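Local coordinates for DUF4442 domain-containing protein (Pseudomonas aeruginosa, PDB 1YOC) that is of unknown function but belongs to the hotdog-fold superfamily and resembles PaaI-type thioesterases, so it possibly acts on acyl thioesters, at residues G42-K50 and T102-S112. Sequence-based numbering, arbitrary orientation.
Sequences GYAEVTFPK and TGDVRAVADGS
One face of the Phe-48 ring carries Val-105: Val-105 CB lies 4.0 Å from the Phe-48 ring centroid and 25° off the normal, a CH-pi contact displaced toward the rim. Phe-48 reaches it because chi1 (72°) sets CG between its own backbone N and carbonyl carbon. The Tyr-43 ring meets Val-108 obliquely, Tyr-43 CE1 lying 3.6 Å from Val-108 CG1, while Glu-45 OE1 lies in the ring plane at the edge and accepts from Tyr-43 OH (2.6 Å), which sits above the carboxylate plane. The other carboxylate oxygen, Glu-45 OE2, approaches the edge of the Arg-106 guanidinium, yet the planes stand 65° apart and the salt bridge to Arg-106 NE is long (3.7 Å); Arg-106 pairs with Asp-132 through NH1 and forms a cation-pi contact with Tyr-129.

Strands 43-48 and 105-110 run antiparallel. Paired backbone bonds join Ala-44 with Ala-109, Val-46 with Ala-107 and Phe-48 with Val-105. Beyond Phe-48, just before strand 105-110 begins, Asp-104 OD1 accepts from Lys-50 N (2.8 Å), on the anti side of the carboxylate, and a water links OD1 to Lys-50 O.

The alternation divides the chemistry: Phe-48, Val-105 and Ala-109 pack against helix 63-81, the central helix of the hotdog fold, whereas the reverse face is mixed, Val-108 lying among Tyr-43, Glu-45 and Arg-106. Apolar packing and backbone bonds therefore join these strands; the long Glu-45 to Arg-106 pairing probably adds little.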
# COMPACT_ATOMS: atom_id res chain seq x y z
N GLY B 42 -18.76 13.18 1.85
CA GLY B 42 -18.55 13.00 3.28
C GLY B 42 -18.50 11.58 3.85
O GLY B 42 -18.25 11.42 5.05
N TYR B 43 -18.72 10.55 3.03
CA TYR B 43 -18.68 9.18 3.59
C TYR B 43 -18.41 8.08 2.56
O TYR B 43 -19.03 8.05 1.51
CB TYR B 43 -20.03 8.85 4.28
CG TYR B 43 -20.03 7.50 4.99
CD1 TYR B 43 -19.46 7.38 6.26
CD2 TYR B 43 -20.52 6.34 4.36
CE1 TYR B 43 -19.38 6.11 6.91
CE2 TYR B 43 -20.43 5.05 4.99
CZ TYR B 43 -19.86 4.96 6.26
OH TYR B 43 -19.75 3.73 6.88
N ALA B 44 -17.48 7.16 2.83
CA ALA B 44 -17.27 6.05 1.91
C ALA B 44 -17.02 4.80 2.73
O ALA B 44 -16.37 4.83 3.80
CB ALA B 44 -16.08 6.30 0.97
N GLU B 45 -17.57 3.70 2.25
CA GLU B 45 -17.37 2.43 2.91
C GLU B 45 -17.17 1.37 1.85
O GLU B 45 -18.00 1.22 0.93
CB GLU B 45 -18.58 2.10 3.80
CG GLU B 45 -18.44 0.79 4.59
CD GLU B 45 -19.69 0.52 5.45
OE1 GLU B 45 -20.42 1.48 5.80
OE2 GLU B 45 -19.94 -0.65 5.80
N VAL B 46 -16.06 0.65 1.97
CA VAL B 46 -15.71 -0.38 0.98
C VAL B 46 -15.44 -1.71 1.68
O VAL B 46 -15.09 -1.76 2.89
CB VAL B 46 -14.40 -0.02 0.16
CG1 VAL B 46 -14.51 1.37 -0.49
CG2 VAL B 46 -13.23 -0.07 1.04
N THR B 47 -15.61 -2.79 0.94
CA THR B 47 -15.33 -4.10 1.52
C THR B 47 -14.47 -4.85 0.51
O THR B 47 -14.48 -4.51 -0.66
CB THR B 47 -16.62 -4.95 1.71
OG1 THR B 47 -17.29 -5.09 0.45
CG2 THR B 47 -17.58 -4.28 2.70
N PHE B 48 -13.65 -5.81 0.96
CA PHE B 48 -12.97 -6.66 -0.01
C PHE B 48 -12.82 -8.04 0.66
O PHE B 48 -12.69 -8.15 1.89
CB PHE B 48 -11.64 -6.08 -0.56
CG PHE B 48 -10.49 -6.07 0.43
CD1 PHE B 48 -9.62 -7.15 0.50
CD2 PHE B 48 -10.24 -4.92 1.21
CE1 PHE B 48 -8.45 -7.09 1.35
CE2 PHE B 48 -9.11 -4.84 2.04
CZ PHE B 48 -8.21 -5.91 2.11
N PRO B 49 -12.86 -9.11 -0.13
CA PRO B 49 -12.76 -10.44 0.49
C PRO B 49 -11.38 -10.98 0.80
O PRO B 49 -10.40 -10.72 0.10
CB PRO B 49 -13.47 -11.34 -0.52
CG PRO B 49 -13.00 -10.74 -1.85
CD PRO B 49 -13.12 -9.20 -1.57
N LYS B 50 -11.31 -11.78 1.86
CA LYS B 50 -10.06 -12.45 2.17
C LYS B 50 -9.97 -13.58 1.13
O LYS B 50 -10.95 -14.31 0.88
CB LYS B 50 -10.12 -13.06 3.57
CG LYS B 50 -8.91 -13.97 3.89
CD LYS B 50 -8.76 -14.16 5.41
CE LYS B 50 -7.60 -15.08 5.76
NZ LYS B 50 -7.98 -16.51 5.80
N THR B 102 -7.89 -11.31 9.80
CA THR B 102 -8.14 -12.73 9.50
C THR B 102 -9.41 -13.10 8.75
O THR B 102 -9.85 -14.26 8.78
CB THR B 102 -8.12 -13.51 10.82
OG1 THR B 102 -9.25 -13.12 11.59
CG2 THR B 102 -6.82 -13.19 11.59
N GLY B 103 -10.01 -12.13 8.07
CA GLY B 103 -11.23 -12.42 7.32
C GLY B 103 -11.55 -11.27 6.39
O GLY B 103 -10.67 -10.42 6.16
N ASP B 104 -12.76 -11.24 5.84
CA ASP B 104 -13.16 -10.16 4.94
C ASP B 104 -13.07 -8.82 5.66
O ASP B 104 -13.41 -8.71 6.82
CB ASP B 104 -14.58 -10.36 4.40
CG ASP B 104 -14.74 -11.69 3.64
OD1 ASP B 104 -13.76 -12.24 3.07
OD2 ASP B 104 -15.88 -12.19 3.62
N VAL B 105 -12.61 -7.83 4.91
CA VAL B 105 -12.38 -6.48 5.42
C VAL B 105 -13.42 -5.44 5.02
O VAL B 105 -13.96 -5.48 3.91
CB VAL B 105 -10.98 -6.00 4.91
CG1 VAL B 105 -10.65 -4.65 5.50
CG2 VAL B 105 -9.89 -7.01 5.35
N ARG B 106 -13.71 -4.53 5.95
CA ARG B 106 -14.64 -3.42 5.72
C ARG B 106 -13.82 -2.16 6.09
O ARG B 106 -13.28 -2.07 7.19
CB ARG B 106 -15.86 -3.54 6.66
CG ARG B 106 -16.99 -2.49 6.49
CD ARG B 106 -18.22 -2.83 7.45
NE ARG B 106 -18.17 -2.09 8.74
CZ ARG B 106 -17.86 -2.63 9.92
NH1 ARG B 106 -17.56 -3.92 10.01
NH2 ARG B 106 -17.85 -1.89 11.03
N ALA B 107 -13.70 -1.20 5.17
CA ALA B 107 -12.95 0.01 5.47
C ALA B 107 -13.89 1.18 5.43
O ALA B 107 -14.65 1.34 4.48
CB ALA B 107 -11.79 0.18 4.44
N VAL B 108 -13.82 2.03 6.46
CA VAL B 108 -14.71 3.17 6.56
C VAL B 108 -13.94 4.47 6.57
O VAL B 108 -12.99 4.64 7.35
CB VAL B 108 -15.54 3.06 7.88
CG1 VAL B 108 -16.41 4.32 8.04
CG2 VAL B 108 -16.40 1.76 7.89
N ALA B 109 -14.35 5.40 5.69
CA ALA B 109 -13.72 6.71 5.62
C ALA B 109 -14.81 7.69 6.03
O ALA B 109 -15.74 7.98 5.25
CB ALA B 109 -13.19 7.00 4.13
N ASP B 110 -14.72 8.19 7.26
CA ASP B 110 -15.73 9.13 7.80
C ASP B 110 -15.29 10.56 7.51
O ASP B 110 -14.36 11.04 8.16
CB ASP B 110 -15.81 8.88 9.32
CG ASP B 110 -16.75 9.84 10.04
OD1 ASP B 110 -17.30 10.77 9.41
OD2 ASP B 110 -16.95 9.63 11.26
N GLY B 111 -15.93 11.23 6.55
CA GLY B 111 -15.56 12.59 6.19
C GLY B 111 -16.47 13.64 6.79
O GLY B 111 -16.46 14.78 6.34
N SER B 112 -17.26 13.27 7.81
CA SER B 112 -18.20 14.22 8.41
C SER B 112 -17.58 15.44 9.10
O SER B 112 -18.26 16.45 9.24
CB SER B 112 -19.14 13.50 9.42
OG SER B 112 -18.43 13.07 10.56
O HOH W 1 -13.63 -14.43 1.68